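Local coordinates for PROTEIN (hypothetical protein EF0366) (Enterococcus faecalis, PDB 1VPY), which is of unknown function but belongs to the DUF72 family and folds as a TIM alpha/beta barrel, at residues I147-R152 with S175-E181; F115-Q120 with L200-R204. The contacts are given in a common frame with arbitrary orientation. Residue numbers count along the deposited sequence, not the author numbering.

Contact 1: I147-R152 with S175-E181; sequences IAIELR and SLVIVDE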
# COMPACT_ATOMS: atom_id res chain seq x y z
N ILE A 147 -2.57 -7.65 -5.47
CA ILE A 147 -1.67 -6.53 -5.76
C ILE A 147 -2.36 -5.19 -5.54
O ILE A 147 -3.39 -4.89 -6.15
CB ILE A 147 -1.13 -6.59 -7.21
CG1 ILE A 147 -0.39 -7.91 -7.47
CG2 ILE A 147 -0.22 -5.40 -7.49
CD1 ILE A 147 0.74 -8.22 -6.49
N ALA A 148 -1.79 -4.38 -4.65
CA ALA A 148 -2.23 -3.02 -4.46
C ALA A 148 -1.29 -2.12 -5.25
O ALA A 148 -0.08 -2.10 -5.01
CB ALA A 148 -2.23 -2.66 -2.99
N ILE A 149 -1.85 -1.39 -6.21
CA ILE A 149 -1.09 -0.48 -7.07
C ILE A 149 -1.25 0.94 -6.53
O ILE A 149 -2.37 1.38 -6.26
CB ILE A 149 -1.60 -0.55 -8.55
CG1 ILE A 149 -1.40 -1.95 -9.17
CG2 ILE A 149 -1.02 0.57 -9.40
CD1 ILE A 149 0.03 -2.30 -9.54
N GLU A 150 -0.13 1.64 -6.38
CA GLU A 150 -0.15 3.07 -6.05
C GLU A 150 0.56 3.92 -7.10
O GLU A 150 1.63 3.55 -7.56
CB GLU A 150 0.47 3.33 -4.68
CG GLU A 150 0.17 4.72 -4.18
CD GLU A 150 0.90 5.07 -2.91
OE1 GLU A 150 0.92 4.23 -1.98
OE2 GLU A 150 1.44 6.19 -2.85
N LEU A 151 -0.05 5.06 -7.45
CA LEU A 151 0.50 6.00 -8.44
C LEU A 151 0.74 7.39 -7.84
O LEU A 151 0.03 7.80 -6.92
CB LEU A 151 -0.46 6.12 -9.64
CG LEU A 151 -1.16 4.86 -10.18
CD1 LEU A 151 -2.43 5.23 -10.91
CD2 LEU A 151 -0.25 4.04 -11.07
N ARG A 152 1.75 8.11 -8.36
CA ARG A 152 2.06 9.50 -7.95
C ARG A 152 1.99 10.48 -9.11
O ARG A 152 2.61 11.54 -9.06
CB ARG A 152 3.46 9.62 -7.32
CG ARG A 152 3.65 8.94 -5.99
CD ARG A 152 4.51 9.76 -5.03
NE ARG A 152 5.02 8.96 -3.92
CZ ARG A 152 4.25 8.31 -3.03
NH1 ARG A 152 2.93 8.37 -3.12
NH2 ARG A 152 4.81 7.60 -2.06
N SER A 175 -5.96 -3.62 -6.86
CA SER A 175 -6.55 -2.78 -5.83
C SER A 175 -5.90 -1.39 -5.90
O SER A 175 -4.79 -1.20 -5.40
CB SER A 175 -6.39 -3.41 -4.45
OG SER A 175 -6.96 -2.58 -3.46
N LEU A 176 -6.56 -0.44 -6.55
CA LEU A 176 -5.94 0.88 -6.75
C LEU A 176 -5.91 1.65 -5.43
O LEU A 176 -6.96 1.92 -4.83
CB LEU A 176 -6.65 1.69 -7.82
CG LEU A 176 -6.08 3.09 -8.10
CD1 LEU A 176 -4.72 3.03 -8.79
CD2 LEU A 176 -7.06 3.92 -8.93
N VAL A 177 -4.71 1.99 -5.00
CA VAL A 177 -4.51 2.59 -3.69
C VAL A 177 -5.10 3.99 -3.60
O VAL A 177 -4.76 4.88 -4.40
CB VAL A 177 -3.02 2.57 -3.28
CG1 VAL A 177 -2.78 3.45 -2.07
CG2 VAL A 177 -2.56 1.12 -3.00
N ILE A 178 -6.03 4.18 -2.66
CA ILE A 178 -6.60 5.50 -2.43
C ILE A 178 -5.64 6.31 -1.57
O ILE A 178 -5.29 5.88 -0.47
CB ILE A 178 -7.99 5.44 -1.77
CG1 ILE A 178 -8.91 4.49 -2.56
CG2 ILE A 178 -8.58 6.84 -1.69
CD1 ILE A 178 -10.13 4.07 -1.84
N VAL A 179 -5.21 7.46 -2.09
CA VAL A 179 -4.14 8.23 -1.44
C VAL A 179 -4.51 9.63 -0.95
O VAL A 179 -5.11 10.42 -1.68
CB VAL A 179 -2.87 8.32 -2.30
CG1 VAL A 179 -2.25 6.95 -2.47
CG2 VAL A 179 -3.16 8.99 -3.66
N ASP A 180 -4.14 9.92 0.29
CA ASP A 180 -4.11 11.28 0.79
C ASP A 180 -2.65 11.68 0.85
O ASP A 180 -1.85 11.02 1.51
CB ASP A 180 -4.76 11.39 2.17
CG ASP A 180 -4.95 12.83 2.60
OD1 ASP A 180 -5.67 13.57 1.89
OD2 ASP A 180 -4.36 13.23 3.62
N GLU A 181 -2.30 12.74 0.14
CA GLU A 181 -0.90 13.15 0.03
C GLU A 181 -0.78 14.63 -0.39
O GLU A 181 -1.75 15.23 -0.85
CB GLU A 181 -0.15 12.22 -0.94
CG GLU A 181 -0.65 12.26 -2.38
CD GLU A 181 0.12 11.31 -3.28
OE1 GLU A 181 -0.01 10.07 -3.09
OE2 GLU A 181 0.84 11.80 -4.18
O HOH W 1 -2.99 5.33 -6.33

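Contact 2: F115-Q120 with L200-R204; sequences FAFLVQ and LVLFR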
# COMPACT_ATOMS: atom_id res chain seq x y z
N PHE A 115 -1.90 -9.24 3.16
CA PHE A 115 -2.98 -8.36 2.74
C PHE A 115 -2.82 -8.02 1.25
O PHE A 115 -3.73 -8.25 0.45
CB PHE A 115 -3.05 -7.12 3.62
CG PHE A 115 -4.25 -6.27 3.36
CD1 PHE A 115 -5.48 -6.59 3.92
CD2 PHE A 115 -4.16 -5.14 2.56
CE1 PHE A 115 -6.60 -5.80 3.68
CE2 PHE A 115 -5.28 -4.34 2.32
CZ PHE A 115 -6.50 -4.69 2.88
N ALA A 116 -1.65 -7.50 0.87
CA ALA A 116 -1.35 -7.23 -0.54
C ALA A 116 0.12 -6.91 -0.73
O ALA A 116 0.78 -6.46 0.21
CB ALA A 116 -2.22 -6.09 -1.06
N PHE A 117 0.64 -7.15 -1.93
CA PHE A 117 1.92 -6.56 -2.33
C PHE A 117 1.66 -5.14 -2.81
O PHE A 117 0.82 -4.92 -3.68
CB PHE A 117 2.60 -7.37 -3.44
CG PHE A 117 3.14 -8.68 -2.98
CD1 PHE A 117 4.16 -8.74 -2.03
CD2 PHE A 117 2.63 -9.87 -3.49
CE1 PHE A 117 4.65 -9.96 -1.60
CE2 PHE A 117 3.12 -11.10 -3.06
CZ PHE A 117 4.13 -11.15 -2.11
N LEU A 118 2.37 -4.17 -2.23
CA LEU A 118 2.22 -2.79 -2.67
C LEU A 118 3.26 -2.48 -3.73
O LEU A 118 4.46 -2.53 -3.47
CB LEU A 118 2.29 -1.78 -1.51
CG LEU A 118 2.49 -0.30 -1.87
CD1 LEU A 118 1.29 0.32 -2.60
CD2 LEU A 118 2.84 0.49 -0.63
N VAL A 119 2.80 -2.18 -4.93
CA VAL A 119 3.67 -1.72 -6.00
C VAL A 119 3.39 -0.23 -6.15
O VAL A 119 2.35 0.18 -6.67
CB VAL A 119 3.40 -2.48 -7.33
CG1 VAL A 119 4.43 -2.10 -8.38
CG2 VAL A 119 3.42 -3.99 -7.10
N GLN A 120 4.34 0.58 -5.67
CA GLN A 120 4.17 2.02 -5.58
C GLN A 120 5.11 2.74 -6.57
O GLN A 120 6.33 2.65 -6.43
CB GLN A 120 4.42 2.45 -4.13
CG GLN A 120 4.28 3.94 -3.86
CD GLN A 120 5.59 4.67 -4.04
OE1 GLN A 120 6.58 4.38 -3.36
NE2 GLN A 120 5.61 5.62 -4.96
N LEU A 200 -10.57 -6.14 -1.60
CA LEU A 200 -9.66 -5.39 -0.74
C LEU A 200 -9.38 -3.99 -1.28
O LEU A 200 -9.02 -3.82 -2.45
CB LEU A 200 -8.35 -6.15 -0.50
CG LEU A 200 -7.28 -6.30 -1.59
CD1 LEU A 200 -5.95 -6.58 -0.92
CD2 LEU A 200 -7.62 -7.41 -2.59
N VAL A 201 -9.58 -3.00 -0.42
CA VAL A 201 -9.23 -1.62 -0.69
C VAL A 201 -8.11 -1.23 0.25
O VAL A 201 -8.16 -1.54 1.45
CB VAL A 201 -10.44 -0.69 -0.50
CG1 VAL A 201 -10.02 0.77 -0.43
CG2 VAL A 201 -11.41 -0.88 -1.62
N LEU A 202 -7.10 -0.56 -0.28
CA LEU A 202 -6.03 -0.02 0.54
C LEU A 202 -5.98 1.49 0.44
O LEU A 202 -5.92 2.07 -0.66
CB LEU A 202 -4.67 -0.64 0.16
CG LEU A 202 -3.44 -0.22 0.98
CD1 LEU A 202 -3.55 -0.67 2.44
CD2 LEU A 202 -2.18 -0.75 0.35
N PHE A 203 -6.03 2.12 1.62
CA PHE A 203 -5.79 3.55 1.79
C PHE A 203 -4.37 3.74 2.26
O PHE A 203 -3.86 2.94 3.04
CB PHE A 203 -6.68 4.10 2.91
CG PHE A 203 -8.10 4.36 2.49
CD1 PHE A 203 -8.45 5.59 1.92
CD2 PHE A 203 -9.08 3.40 2.68
CE1 PHE A 203 -9.75 5.84 1.54
CE2 PHE A 203 -10.39 3.64 2.30
CZ PHE A 203 -10.73 4.87 1.73
N ARG A 204 -3.73 4.82 1.81
CA ARG A 204 -2.45 5.23 2.38
C ARG A 204 -2.45 6.74 2.58
O ARG A 204 -2.65 7.51 1.62
CB ARG A 204 -1.27 4.81 1.51
CG ARG A 204 -1.02 3.30 1.46
CD ARG A 204 0.22 2.98 0.64
NE ARG A 204 1.43 3.03 1.44
CZ ARG A 204 2.60 3.52 1.03
NH1 ARG A 204 2.74 4.05 -0.19
NH2 ARG A 204 3.63 3.50 1.85
O HOH W 2 5.25 5.18 -0.64

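Contact 1: I147-R152 with S175-E181
V177 lays its side chain against two residues of 147-152: its CG2 is 3.8 Å from A148 CB, and its CG1 is 3.8 Å from E150 OE1. On the other face of the sheet L176 CD1 meets L151 CD1 at 3.8 Å and, more loosely, I149 CG2 at 4.5 Å. L176 also packs on helix 162-171 through M165, L166 and M169. That helix links the two strands, so this is a beta-alpha-beta unit of the TIM barrel. The strands run parallel and are paired by three backbone hydrogen bonds: S175 N to I147 O (3.0 Å), I149 N to S175 O (3.1 Å) and V177 N to I149 O (2.7 Å). Beyond V177 they diverge. A water bridges the gap, accepting from L151 N (3.2 Å) and donating to V177 O (2.7 Å). Further along, R152 NH1 forms salt bridges with E150 OE2 (2.7 Å) and E181 OE1 (3.4 Å). E150 OE1 is salt-bridged to R204, and OE2 also hydrogen-bonds H206. E181 OE1 is 4.1 Å from E150 OE2.

Contact 2: F115-Q120 with L200-R204
Apolar contacts come first. L200 CD1 lies over the face of the F115 ring, 4.2 Å from its centroid, in a CH-pi contact. The same methyl carbon is 3.8 Å from A116 CB. L202 CD1 adds a contact to F115 CE2 at 4.1 Å. Two carbons also approach backbone carbonyl oxygens: L200 CD1 is 3.1 Å from F115 O, a tight approach, and the edge of the F115 ring faces V201 O, with CZ 3.8 Å from it. L118 CD2 sits over the face of the R204 guanidinium, 3.5 Å from CZ. Polar contact between the segments is indirect: a water accepts from R204 NH1 (2.8 Å) and donates weakly to Q120 OE1 (3.1 Å). R204 is also held by salt bridges to E150 and E46, and Q120 OE1 by a hydrogen bond from K76. Their strand axes cross at -57° and come no closer than 8.9 Å. Side chains meeting across such a gap, from strands that are not sheet neighbours, are typical of the TIM-barrel interior.

Overall arrangement
Contact 1 joins neighbouring strands of the eight-stranded barrel; contact 2 spans its interior. Their centres are about 7 Å apart. Strand 114-120 flanks 147-150, and 201-205 flanks 175-180, so the four segments lie on four consecutive strands. E150 of contact 1 and R204 of contact 2 form a salt bridge, with OE1 2.6 Å from NH1. Nearer the strand starts, S175 OG and L200 O are 2.6 Å apart, probably hydrogen-bonded. The charged group of E150, R152, E181 and R204 lies toward the C-terminal strand ends, where TIM barrels usually place their active sites; any role here is unproven. The I147 side chain is about 14 Å from a zinc ion, that of V201 about 12 Å from one.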